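Local coordinates for protein putative rubredoxin reductase (Rhodopseudomonas palustris, PDB 3FG2) that probably passes electrons from NADH through its bound FAD to a ferredoxin that serves the CYP199A2 monooxygenase system, at residues E35-K47 against P56-Q68. Residues are numbered along the deposited sequence; the frame is centred on the assembly and turned at random.
Sequences EKHLPYQRPPLSK and PNSLMFRPEKFFQ. With FAD (flavin-adenine dinucleotide), chain B.
The carbonyl oxygen of P39 is held by two donors: the backbone N of F61 at 2.9 Å, almost straight at 167°, and a water that also accepts from the backbone N of R62. On the other side of Y40, the backbone N of Q41 donates to L59 O at 2.8 Å, and the Q41 side chain, extended beyond CG, brings NE2 alongside for a weak bond to the same oxygen. The two backbone bonds frame a single beta bridge between Y40 and M60.

Apolar groups close around it. L59, its CG anti to the carbonyl carbon (chi1 -54°), splits its methyls between two partners, CD1 meeting L45 CD2 at 3.5 Å and CD2 sliding past P44 CB. The F61 ring lays one face over the Y40–Q41 peptide and takes P39 CB at its edge; beyond the contact it stacks on F14 and meets the FAD-binding H11 edge-to-face. P39 CD also packs on F67 CZ, on helix 64-69, while L38 CD1 lies beside M60 CE.

Turned away from the bridge, the Y40 ring has R42 NH1 over the centre of one face. The R42 guanidinium is layered between this ring, with Y40 CZ 3.5 Å from its plane, and the FAD phosphate oxygen O2A on the opposite face. R42 NH2 forms a salt bridge of 2.9 Å with E35 OE1, which accepts from FAD O3B at 2.6 Å; E35 OE2 takes the Y40 hydroxyl on its syn lone pair. K47 NZ hydrogen-bonds FAD O4. A leucine in place of R42 would probably leave the E35 carboxylate without its charged mate and the pyrophosphate with less positive charge beside it.

Backbone pairing thus fixes the loop so that E35 holds the ribose hydroxyl and R42 probably offsets phosphate charge.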
loop_
_atom_site.group_PDB
_atom_site.type_symbol
_atom_site.label_atom_id
_atom_site.label_comp_id
_atom_site.label_asym_id
_atom_site.label_seq_id
_atom_site.Cartn_x
_atom_site.Cartn_y
_atom_site.Cartn_z
ATOM N N GLU A 35 -10.527 -11.824 -8.400
ATOM C CA GLU A 35 -9.662 -12.771 -7.710
ATOM C C GLU A 35 -10.495 -13.889 -7.112
ATOM O O GLU A 35 -11.610 -13.658 -6.659
ATOM C CB GLU A 35 -8.867 -12.090 -6.594
ATOM C CG GLU A 35 -7.830 -11.083 -7.048
ATOM C CD GLU A 35 -6.886 -10.697 -5.916
ATOM O OE1 GLU A 35 -6.537 -9.505 -5.817
ATOM O OE2 GLU A 35 -6.488 -11.589 -5.128
ATOM N N LYS A 36 -9.939 -15.097 -7.106
ATOM C CA LYS A 36 -10.622 -16.266 -6.559
ATOM C C LYS A 36 -10.639 -16.250 -5.033
ATOM O O LYS A 36 -10.299 -17.244 -4.385
ATOM C CB LYS A 36 -9.944 -17.557 -7.035
ATOM C CG LYS A 36 -10.112 -17.862 -8.518
ATOM C CD LYS A 36 -9.476 -19.206 -8.867
ATOM C CE LYS A 36 -9.663 -19.548 -10.337
ATOM N NZ LYS A 36 -11.099 -19.712 -10.700
ATOM N N HIS A 37 -11.021 -15.117 -4.462
ATOM C CA HIS A 37 -11.098 -14.996 -3.014
ATOM C C HIS A 37 -12.142 -13.975 -2.636
ATOM O O HIS A 37 -12.421 -13.047 -3.392
ATOM C CB HIS A 37 -9.763 -14.551 -2.418
ATOM C CG HIS A 37 -8.626 -15.468 -2.725
ATOM N ND1 HIS A 37 -7.721 -15.214 -3.732
ATOM C CD2 HIS A 37 -8.248 -16.641 -2.165
ATOM C CE1 HIS A 37 -6.832 -16.189 -3.778
ATOM N NE2 HIS A 37 -7.129 -17.069 -2.837
ATOM N N LEU A 38 -12.738 -14.161 -1.469
ATOM C CA LEU A 38 -13.713 -13.201 -0.994
ATOM C C LEU A 38 -12.836 -11.982 -0.739
ATOM O O LEU A 38 -11.646 -12.133 -0.448
ATOM C CB LEU A 38 -14.335 -13.678 0.323
ATOM C CG LEU A 38 -14.999 -15.059 0.331
ATOM C CD1 LEU A 38 -15.352 -15.441 1.757
ATOM C CD2 LEU A 38 -16.239 -15.048 -0.557
ATOM N N PRO A 39 -13.392 -10.765 -0.868
ATOM C CA PRO A 39 -12.586 -9.564 -0.627
ATOM C C PRO A 39 -11.725 -9.773 0.622
ATOM O O PRO A 39 -12.232 -10.189 1.658
ATOM C CB PRO A 39 -13.646 -8.488 -0.447
ATOM C CG PRO A 39 -14.686 -8.913 -1.428
ATOM C CD PRO A 39 -14.785 -10.407 -1.184
ATOM N N TYR A 40 -10.429 -9.486 0.526
ATOM C CA TYR A 40 -9.536 -9.709 1.657
ATOM C C TYR A 40 -8.569 -8.578 2.000
ATOM O O TYR A 40 -8.379 -7.636 1.230
ATOM C CB TYR A 40 -8.746 -10.998 1.417
ATOM C CG TYR A 40 -7.821 -10.944 0.219
ATOM C CD1 TYR A 40 -6.485 -10.571 0.365
ATOM C CD2 TYR A 40 -8.276 -11.276 -1.059
ATOM C CE1 TYR A 40 -5.620 -10.534 -0.725
ATOM C CE2 TYR A 40 -7.417 -11.238 -2.162
ATOM C CZ TYR A 40 -6.090 -10.868 -1.983
ATOM O OH TYR A 40 -5.222 -10.835 -3.051
ATOM N N GLN A 41 -7.952 -8.700 3.171
ATOM C CA GLN A 41 -7.002 -7.716 3.681
ATOM C C GLN A 41 -5.599 -7.930 3.110
ATOM O O GLN A 41 -5.128 -9.062 2.998
ATOM C CB GLN A 41 -6.922 -7.813 5.209
ATOM C CG GLN A 41 -8.263 -7.757 5.943
ATOM C CD GLN A 41 -8.155 -8.268 7.378
ATOM O OE1 GLN A 41 -7.422 -7.709 8.198
ATOM N NE2 GLN A 41 -8.880 -9.342 7.678
ATOM N N ARG A 42 -4.929 -6.832 2.777
ATOM C CA ARG A 42 -3.576 -6.878 2.233
ATOM C C ARG A 42 -2.456 -6.833 3.276
ATOM O O ARG A 42 -1.511 -7.612 3.215
ATOM C CB ARG A 42 -3.367 -5.727 1.245
ATOM C CG ARG A 42 -3.633 -6.086 -0.205
ATOM C CD ARG A 42 -5.080 -6.437 -0.438
ATOM N NE ARG A 42 -5.320 -6.914 -1.797
ATOM C CZ ARG A 42 -6.508 -7.316 -2.239
ATOM N NH1 ARG A 42 -7.552 -7.293 -1.424
ATOM N NH2 ARG A 42 -6.659 -7.746 -3.486
ATOM N N PRO A 43 -2.555 -5.929 4.257
ATOM C CA PRO A 43 -1.524 -5.800 5.293
ATOM C C PRO A 43 -0.953 -7.084 5.884
ATOM O O PRO A 43 0.263 -7.207 6.053
ATOM C CB PRO A 43 -2.203 -4.926 6.349
ATOM C CG PRO A 43 -3.087 -4.040 5.514
ATOM C CD PRO A 43 -3.697 -5.042 4.547
ATOM N N PRO A 44 -1.814 -8.057 6.215
ATOM C CA PRO A 44 -1.314 -9.310 6.794
ATOM C C PRO A 44 -0.499 -10.187 5.831
ATOM O O PRO A 44 0.218 -11.088 6.267
ATOM C CB PRO A 44 -2.597 -10.012 7.251
ATOM C CG PRO A 44 -3.561 -8.870 7.475
ATOM C CD PRO A 44 -3.283 -7.999 6.290
ATOM N N LEU A 45 -0.612 -9.917 4.531
ATOM C CA LEU A 45 0.081 -10.700 3.506
ATOM C C LEU A 45 1.599 -10.795 3.637
ATOM O O LEU A 45 2.189 -11.824 3.314
ATOM C CB LEU A 45 -0.270 -10.160 2.123
ATOM C CG LEU A 45 -1.729 -10.337 1.692
ATOM C CD1 LEU A 45 -1.964 -9.611 0.376
ATOM C CD2 LEU A 45 -2.047 -11.825 1.553
ATOM N N SER A 46 2.230 -9.721 4.096
ATOM C CA SER A 46 3.675 -9.706 4.262
ATOM C C SER A 46 4.011 -9.711 5.743
ATOM O O SER A 46 5.151 -9.452 6.140
ATOM C CB SER A 46 4.261 -8.457 3.610
ATOM O OG SER A 46 3.601 -7.301 4.087
ATOM N N LYS A 47 3.005 -10.012 6.557
ATOM C CA LYS A 47 3.175 -10.027 8.002
ATOM C C LYS A 47 2.738 -11.373 8.595
ATOM O O LYS A 47 3.238 -12.425 8.185
ATOM C CB LYS A 47 2.373 -8.871 8.617
ATOM C CG LYS A 47 2.713 -7.511 8.006
ATOM C CD LYS A 47 1.847 -6.397 8.573
ATOM C CE LYS A 47 2.253 -5.033 8.009
ATOM N NZ LYS A 47 2.143 -4.911 6.514
ATOM N N PRO A 56 -7.107 -20.574 4.296
ATOM C CA PRO A 56 -7.724 -20.079 3.059
ATOM C C PRO A 56 -8.329 -18.680 3.110
ATOM O O PRO A 56 -7.893 -17.784 2.385
ATOM C CB PRO A 56 -8.765 -21.149 2.746
ATOM C CG PRO A 56 -8.056 -22.391 3.155
ATOM C CD PRO A 56 -7.447 -21.998 4.496
ATOM N N ASN A 57 -9.336 -18.493 3.957
ATOM C CA ASN A 57 -9.982 -17.193 4.059
ATOM C C ASN A 57 -9.907 -16.587 5.455
ATOM O O ASN A 57 -10.919 -16.174 6.023
ATOM C CB ASN A 57 -11.444 -17.297 3.608
ATOM C CG ASN A 57 -11.584 -17.521 2.105
ATOM O OD1 ASN A 57 -11.107 -18.523 1.565
ATOM N ND2 ASN A 57 -12.241 -16.584 1.422
ATOM N N SER A 58 -8.699 -16.532 6.002
ATOM C CA SER A 58 -8.495 -15.958 7.324
ATOM C C SER A 58 -8.243 -14.457 7.200
ATOM O O SER A 58 -8.153 -13.742 8.201
ATOM C CB SER A 58 -7.309 -16.641 8.012
ATOM O OG SER A 58 -6.197 -16.741 7.138
ATOM N N LEU A 59 -8.147 -13.985 5.958
ATOM C CA LEU A 59 -7.904 -12.573 5.675
ATOM C C LEU A 59 -9.129 -11.861 5.091
ATOM O O LEU A 59 -9.084 -10.663 4.816
ATOM C CB LEU A 59 -6.731 -12.431 4.703
ATOM C CG LEU A 59 -5.409 -13.102 5.083
ATOM C CD1 LEU A 59 -4.379 -12.831 3.993
ATOM C CD2 LEU A 59 -4.922 -12.583 6.429
ATOM N N MET A 60 -10.217 -12.601 4.896
ATOM C CA MET A 60 -11.449 -12.035 4.352
ATOM C C MET A 60 -11.946 -10.843 5.179
ATOM O O MET A 60 -11.854 -10.851 6.409
ATOM C CB MET A 60 -12.544 -13.108 4.319
ATOM C CG MET A 60 -12.803 -13.762 5.680
ATOM S SD MET A 60 -14.362 -14.697 5.797
ATOM C CE MET A 60 -13.941 -16.210 5.000
ATOM N N PHE A 61 -12.465 -9.820 4.507
ATOM C CA PHE A 61 -12.994 -8.652 5.209
ATOM C C PHE A 61 -14.201 -9.106 6.022
ATOM O O PHE A 61 -14.220 -8.985 7.245
ATOM C CB PHE A 61 -13.431 -7.570 4.216
ATOM C CG PHE A 61 -12.298 -6.767 3.643
ATOM C CD1 PHE A 61 -12.054 -6.764 2.277
ATOM C CD2 PHE A 61 -11.492 -5.986 4.469
ATOM C CE1 PHE A 61 -11.023 -5.993 1.740
ATOM C CE2 PHE A 61 -10.462 -5.214 3.943
ATOM C CZ PHE A 61 -10.228 -5.217 2.577
ATOM N N ARG A 62 -15.207 -9.622 5.318
ATOM C CA ARG A 62 -16.429 -10.134 5.931
ATOM C C ARG A 62 -16.702 -11.493 5.298
ATOM O O ARG A 62 -16.176 -11.805 4.229
ATOM C CB ARG A 62 -17.619 -9.206 5.654
ATOM C CG ARG A 62 -17.431 -7.769 6.100
ATOM C CD ARG A 62 -17.191 -7.657 7.600
ATOM N NE ARG A 62 -16.430 -6.448 7.920
ATOM C CZ ARG A 62 -16.920 -5.214 7.882
ATOM N NH1 ARG A 62 -18.187 -5.015 7.548
ATOM N NH2 ARG A 62 -16.134 -4.176 8.144
ATOM N N PRO A 63 -17.515 -12.330 5.956
ATOM C CA PRO A 63 -17.806 -13.643 5.376
ATOM C C PRO A 63 -18.780 -13.541 4.201
ATOM O O PRO A 63 -19.437 -12.520 4.012
ATOM C CB PRO A 63 -18.373 -14.426 6.560
ATOM C CG PRO A 63 -19.051 -13.361 7.366
ATOM C CD PRO A 63 -18.056 -12.220 7.322
ATOM N N GLU A 64 -18.861 -14.607 3.417
ATOM C CA GLU A 64 -19.726 -14.651 2.247
ATOM C C GLU A 64 -21.162 -14.164 2.482
ATOM O O GLU A 64 -21.709 -13.397 1.681
ATOM C CB GLU A 64 -19.731 -16.075 1.692
ATOM C CG GLU A 64 -20.567 -16.268 0.446
ATOM C CD GLU A 64 -20.080 -17.435 -0.391
ATOM O OE1 GLU A 64 -19.730 -18.488 0.195
ATOM O OE2 GLU A 64 -20.051 -17.300 -1.638
ATOM N N LYS A 65 -21.767 -14.608 3.578
ATOM C CA LYS A 65 -23.138 -14.225 3.912
ATOM C C LYS A 65 -23.343 -12.712 4.034
ATOM O O LYS A 65 -24.459 -12.213 3.870
ATOM C CB LYS A 65 -23.559 -14.894 5.224
ATOM C CG LYS A 65 -24.954 -14.510 5.685
ATOM C CD LYS A 65 -25.338 -15.228 6.966
ATOM C CE LYS A 65 -26.755 -14.873 7.373
ATOM N NZ LYS A 65 -27.731 -15.191 6.292
ATOM N N PHE A 66 -22.267 -11.988 4.327
ATOM C CA PHE A 66 -22.338 -10.540 4.480
ATOM C C PHE A 66 -22.852 -9.820 3.239
ATOM O O PHE A 66 -23.744 -8.977 3.323
ATOM C CB PHE A 66 -20.958 -9.982 4.829
ATOM C CG PHE A 66 -20.911 -8.478 4.884
ATOM C CD1 PHE A 66 -21.421 -7.791 5.982
ATOM C CD2 PHE A 66 -20.368 -7.749 3.831
ATOM C CE1 PHE A 66 -21.390 -6.397 6.030
ATOM C CE2 PHE A 66 -20.334 -6.354 3.869
ATOM C CZ PHE A 66 -20.846 -5.677 4.972
ATOM N N PHE A 67 -22.276 -10.147 2.089
ATOM C CA PHE A 67 -22.657 -9.505 0.838
ATOM C C PHE A 67 -24.118 -9.716 0.459
ATOM O O PHE A 67 -24.729 -8.863 -0.190
ATOM C CB PHE A 67 -21.734 -9.980 -0.289
ATOM C CG PHE A 67 -20.282 -9.725 -0.014
ATOM C CD1 PHE A 67 -19.546 -10.603 0.776
ATOM C CD2 PHE A 67 -19.670 -8.565 -0.476
ATOM C CE1 PHE A 67 -18.220 -10.330 1.105
ATOM C CE2 PHE A 67 -18.343 -8.279 -0.153
ATOM C CZ PHE A 67 -17.618 -9.162 0.640
ATOM N N GLN A 68 -24.674 -10.850 0.877
ATOM C CA GLN A 68 -26.063 -11.176 0.589
ATOM C C GLN A 68 -26.970 -10.325 1.480
ATOM O O GLN A 68 -27.904 -9.679 1.002
ATOM C CB GLN A 68 -26.304 -12.665 0.845
ATOM C CG GLN A 68 -25.208 -13.554 0.260
ATOM C CD GLN A 68 -25.457 -15.039 0.481
ATOM O OE1 GLN A 68 -25.788 -15.468 1.589
ATOM N NE2 GLN A 68 -25.282 -15.834 -0.573
HETATM P PA FAD B . -6.240 -3.279 -3.749
HETATM O O1A FAD B . -4.983 -3.674 -4.437
HETATM O O2A FAD B . -6.505 -3.687 -2.485
HETATM O O5B FAD B . -7.258 -4.054 -4.602
HETATM C C5B FAD B . -7.398 -3.922 -6.052
HETATM C C4B FAD B . -8.312 -5.101 -6.453
HETATM O O4B FAD B . -8.862 -4.786 -7.788
HETATM C C3B FAD B . -7.614 -6.465 -6.603
HETATM O O3B FAD B . -8.236 -7.552 -5.994
HETATM C C2B FAD B . -7.412 -6.546 -8.090
HETATM O O2B FAD B . -7.173 -7.840 -8.551
HETATM C C1B FAD B . -8.725 -6.012 -8.579
HETATM N N9A FAD B . -8.783 -5.523 -9.959
HETATM C C8A FAD B . -7.797 -4.862 -10.645
HETATM N N7A FAD B . -8.148 -4.554 -11.888
HETATM C C5A FAD B . -9.419 -5.032 -12.027
HETATM C C6A FAD B . -10.361 -5.011 -13.168
HETATM N N6A FAD B . -10.096 -4.479 -14.339
HETATM N N1A FAD B . -11.582 -5.606 -12.922
HETATM C C2A FAD B . -11.902 -6.175 -11.711
HETATM N N3A FAD B . -11.100 -6.236 -10.621
HETATM C C4A FAD B . -9.864 -5.650 -10.828
HETATM N N1 FAD B . -1.101 -0.260 3.713
HETATM C C2 FAD B . -1.087 0.184 4.970
HETATM O O2 FAD B . -1.557 1.242 5.261
HETATM N N3 FAD B . -0.514 -0.580 6.039
HETATM C C4 FAD B . 0.050 -1.825 5.817
HETATM O O4 FAD B . 0.522 -2.447 6.751
HETATM C C4X FAD B . 0.036 -2.324 4.445
HETATM N N5 FAD B . 0.565 -3.540 4.168
HETATM C C5X FAD B . 0.529 -3.988 2.859
HETATM C C6 FAD B . 1.077 -5.273 2.589
HETATM C C7 FAD B . 1.079 -5.808 1.317
HETATM C C7M FAD B . 1.675 -7.182 1.083
HETATM C C8 FAD B . 0.506 -5.042 0.204
HETATM C C8M FAD B . 0.471 -5.566 -1.214
HETATM C C9 FAD B . -0.036 -3.765 0.459
HETATM C C9A FAD B . -0.033 -3.234 1.771
HETATM N N10 FAD B . -0.589 -1.930 2.110
HETATM C C10 FAD B . -0.568 -1.475 3.398
HETATM C "C1'" FAD B . -1.182 -1.138 1.002
HETATM C "C2'" FAD B . -2.708 -1.432 0.881
HETATM O "O2'" FAD B . -2.878 -2.824 0.727
HETATM C "C3'" FAD B . -3.234 -0.672 -0.320
HETATM O "O3'" FAD B . -3.065 0.726 -0.110
HETATM C "C4'" FAD B . -4.708 -0.980 -0.520
HETATM O "O4'" FAD B . -4.905 -2.403 -0.728
HETATM C "C5'" FAD B . -5.198 -0.215 -1.725
HETATM O "O5'" FAD B . -6.717 -0.594 -1.927
HETATM P P FAD B . -7.276 -0.678 -3.319
HETATM O O1P FAD B . -8.764 -1.037 -3.041
HETATM O O2P FAD B . -7.079 0.468 -4.087
HETATM O O3P FAD B . -6.638 -1.771 -4.059
HETATM O O HOH W 1 -14.842 -10.207 2.283
#